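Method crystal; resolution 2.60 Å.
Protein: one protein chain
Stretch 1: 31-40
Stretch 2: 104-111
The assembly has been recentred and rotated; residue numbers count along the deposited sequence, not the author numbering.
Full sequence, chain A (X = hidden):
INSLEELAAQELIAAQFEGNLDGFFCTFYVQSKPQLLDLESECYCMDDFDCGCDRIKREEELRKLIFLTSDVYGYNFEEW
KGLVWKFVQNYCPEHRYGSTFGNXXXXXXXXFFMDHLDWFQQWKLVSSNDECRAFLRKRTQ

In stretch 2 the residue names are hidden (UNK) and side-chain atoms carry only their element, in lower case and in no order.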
# COMPACT_ATOMS: atom_id res chain seq x y z
N GLN A 31 -5.57 -12.49 -21.68
CA GLN A 31 -6.01 -11.70 -22.82
C GLN A 31 -4.91 -11.53 -23.85
O GLN A 31 -3.73 -11.37 -23.50
CB GLN A 31 -6.41 -10.33 -22.34
CG GLN A 31 -7.35 -10.33 -21.15
CD GLN A 31 -7.68 -8.94 -20.71
OE1 GLN A 31 -6.97 -7.99 -21.04
NE2 GLN A 31 -8.76 -8.79 -19.94
N SER A 32 -5.30 -11.54 -25.12
CA SER A 32 -4.35 -11.36 -26.21
C SER A 32 -3.88 -9.93 -26.36
O SER A 32 -2.72 -9.68 -26.63
CB SER A 32 -4.96 -11.83 -27.53
OG SER A 32 -4.96 -13.23 -27.59
N LYS A 33 -4.80 -8.98 -26.20
CA LYS A 33 -4.51 -7.57 -26.45
C LYS A 33 -5.15 -6.73 -25.34
O LYS A 33 -6.23 -6.17 -25.53
CB LYS A 33 -5.01 -7.15 -27.84
CG LYS A 33 -4.15 -7.67 -28.98
CD LYS A 33 -4.65 -7.14 -30.32
CE LYS A 33 -3.56 -7.10 -31.39
NZ LYS A 33 -4.00 -6.33 -32.60
N PRO A 34 -4.49 -6.67 -24.17
CA PRO A 34 -5.05 -5.99 -23.02
C PRO A 34 -5.00 -4.48 -23.16
O PRO A 34 -4.11 -3.95 -23.81
CB PRO A 34 -4.16 -6.45 -21.87
CG PRO A 34 -2.86 -6.75 -22.51
CD PRO A 34 -3.18 -7.27 -23.87
N GLN A 35 -5.95 -3.81 -22.53
CA GLN A 35 -6.04 -2.36 -22.60
C GLN A 35 -5.27 -1.78 -21.42
O GLN A 35 -5.87 -1.23 -20.50
CB GLN A 35 -7.51 -1.92 -22.59
CG GLN A 35 -8.42 -2.67 -23.56
CD GLN A 35 -8.15 -2.36 -25.03
OE1 GLN A 35 -7.20 -1.63 -25.37
NE2 GLN A 35 -9.00 -2.90 -25.92
N LEU A 36 -3.95 -1.90 -21.47
CA LEU A 36 -3.09 -1.59 -20.32
C LEU A 36 -3.10 -0.14 -19.92
O LEU A 36 -2.76 0.18 -18.78
CB LEU A 36 -1.65 -2.00 -20.59
CG LEU A 36 -1.34 -3.49 -20.57
CD1 LEU A 36 0.10 -3.72 -20.99
CD2 LEU A 36 -1.61 -4.09 -19.20
N LEU A 37 -3.46 0.73 -20.85
CA LEU A 37 -3.56 2.16 -20.58
C LEU A 37 -4.80 2.46 -19.75
O LEU A 37 -4.78 3.38 -18.94
CB LEU A 37 -3.53 2.97 -21.89
CG LEU A 37 -2.55 4.15 -21.92
CD1 LEU A 37 -1.16 3.78 -21.41
CD2 LEU A 37 -2.46 4.70 -23.34
N ASP A 38 -5.86 1.66 -19.90
CA ASP A 38 -7.05 1.76 -19.02
C ASP A 38 -6.76 1.38 -17.56
O ASP A 38 -7.52 1.75 -16.65
CB ASP A 38 -8.21 0.88 -19.52
CG ASP A 38 -8.69 1.25 -20.92
OD1 ASP A 38 -8.29 2.33 -21.45
OD2 ASP A 38 -9.45 0.46 -21.50
N LEU A 39 -5.67 0.63 -17.34
CA LEU A 39 -5.21 0.27 -15.99
C LEU A 39 -4.13 1.21 -15.40
O LEU A 39 -3.56 0.89 -14.35
CB LEU A 39 -4.70 -1.17 -16.01
CG LEU A 39 -5.71 -2.23 -16.45
CD1 LEU A 39 -5.02 -3.56 -16.61
CD2 LEU A 39 -6.86 -2.34 -15.46
N GLU A 40 -3.87 2.35 -16.05
CA GLU A 40 -2.88 3.32 -15.56
C GLU A 40 -3.53 4.55 -14.89
O GLU A 40 -4.75 4.74 -14.92
CB GLU A 40 -1.91 3.72 -16.69
CG GLU A 40 -0.88 2.62 -16.97
CD GLU A 40 0.12 2.95 -18.06
OE1 GLU A 40 0.31 4.15 -18.39
OE2 GLU A 40 0.75 2.00 -18.59
N UNK A 104 -5.06 -7.61 -6.43
CA UNK A 104 -4.22 -7.00 -7.46
C UNK A 104 -4.49 -7.63 -8.80
O UNK A 104 -4.82 -8.80 -8.87
N UNK A 105 -4.35 -6.86 -9.88
CA UNK A 105 -4.66 -7.37 -11.22
C UNK A 105 -3.40 -7.58 -12.05
O UNK A 105 -2.59 -6.65 -12.19
c UNK A 105 -7.10 -5.81 -13.84
c UNK A 105 -6.52 -8.19 -13.46
c UNK A 105 -5.59 -6.41 -11.93
c UNK A 105 -6.01 -6.76 -13.36
N UNK A 106 -3.26 -8.79 -12.60
CA UNK A 106 -2.21 -9.11 -13.56
C UNK A 106 -2.78 -9.76 -14.79
O UNK A 106 -3.81 -10.41 -14.73
c UNK A 106 -0.28 -9.37 -11.92
c UNK A 106 0.49 -10.42 -11.12
c UNK A 106 0.67 -8.37 -12.53
c UNK A 106 -1.17 -10.05 -12.96
N UNK A 107 -2.06 -9.60 -15.90
CA UNK A 107 -2.51 -10.09 -17.20
C UNK A 107 -1.39 -10.83 -17.90
O UNK A 107 -0.25 -10.39 -17.93
c UNK A 107 -3.62 -9.51 -19.40
c UNK A 107 -4.65 -7.01 -18.18
c UNK A 107 -3.01 -8.95 -18.12
c UNK A 107 -4.00 -8.09 -17.36
N UNK A 108 -1.76 -11.92 -18.53
CA UNK A 108 -0.83 -12.82 -19.18
C UNK A 108 -1.45 -13.19 -20.52
O UNK A 108 -2.66 -13.25 -20.62
c UNK A 108 0.84 -13.97 -17.66
c UNK A 108 -0.91 -15.39 -18.78
c UNK A 108 -0.58 -14.02 -18.20
N UNK A 109 -0.65 -13.45 -21.55
CA UNK A 109 -1.20 -13.92 -22.82
C UNK A 109 -1.78 -15.37 -22.71
O UNK A 109 -1.44 -16.12 -21.77
c UNK A 109 -0.16 -13.85 -23.94
o UNK A 109 0.75 -14.94 -23.91
N UNK A 110 -2.65 -15.78 -23.67
CA UNK A 110 -3.18 -17.14 -23.71
C UNK A 110 -2.18 -18.25 -23.97
O UNK A 110 -2.32 -19.34 -23.44
c UNK A 110 -4.17 -17.08 -24.87
c UNK A 110 -4.57 -15.66 -24.95
c UNK A 110 -3.30 -14.93 -24.67
N UNK A 111 -1.19 -17.99 -24.79
CA UNK A 111 -0.18 -19.00 -25.08
C UNK A 111 0.56 -19.33 -23.77
O UNK A 111 0.79 -20.49 -23.44
c UNK A 111 1.35 -20.63 -27.49
c UNK A 111 1.84 -19.45 -26.65
c UNK A 111 0.75 -18.49 -26.18
n UNK A 111 1.04 -21.77 -26.61
n UNK A 111 -1.11 -22.27 -27.37
n UNK A 111 -0.18 -23.46 -25.66
c UNK A 111 -0.09 -22.49 -26.56

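Position 104 opens the strand with backbone atoms alone and no side-chain atom at all, which makes it Gly-104. It is buried, and nothing of stretch 1 comes near it.

Position 105 carries four carbons, forked at the second, and its CA-to-CB bond points toward stretch 1. A four-carbon chain that branches one atom beyond CB is leucine. One methyl of Leu-105, CD2, lies 3.8 Å from CD2 of Leu-39, so two branched aliphatic ends meet without any polar group to satisfy.

Position 106 has the same four carbons with the same fork, but it points away, as alternation along a strand requires. This is Leu-106, buried and out of contact with stretch 1, an apolar side chain on the other face of the strand.

At position 107 the four carbons fork at the first, and one arm is two carbons long: the pattern of isoleucine. The strand has turned its side chain back toward stretch 1. The longer arm of Ile-107, with chi1 m and chi2 t, ends in CD1, which lies 3.8 Å from CB of Pro-34, 3.8 Å from CD1 of Leu-39 and, more loosely, 4.3 Å from CD2 of Leu-36. The same methyl is 3.8 Å from OE1 of Gln-31, a packing contact.

Position 108 has one carbon bearing two more, pointing away; this is Val-108, a beta-branched, apolar side chain, at home in an extended strand and in a buried place. Its side chain stays 6.2 Å or more from stretch 1, yet its backbone matters: N of Gln-31 donates a hydrogen bond to O of Val-108 (3.2 Å, 146°).

Position 109 shows one carbon and then one oxygen, hence Ser-109. Standing at the N-cap, its short hydroxyl side chain caps a backbone N just past the stretch, one that the first turn of the helix leaves without a carbonyl partner. Its CA lies 3.7 Å from O of Gln-31.

Position 110 has three carbons closing a ring onto the backbone N: Pro-110. Lacking an amide hydrogen costs little in the first turn of a helix, and its phi of -65° fits. Its CG packs 3.6 Å from OG of Ser-32.

Position 111 has three carbons, a nitrogen, and a carbon carrying two more nitrogens, the guanidinium of Arg-111. It is exposed, makes no contact with stretch 1, and its nitrogens are hydrogen-bonded elsewhere in the structure.

The contact thus joins one backbone hydrogen bond to an apolar patch. Ile-107 buries the largest area, gathering Pro-34, Leu-36 and Leu-39, while Leu-105 extends the patch through Leu-39.

Stretch 2, residues 104-111: GLLIVSPR
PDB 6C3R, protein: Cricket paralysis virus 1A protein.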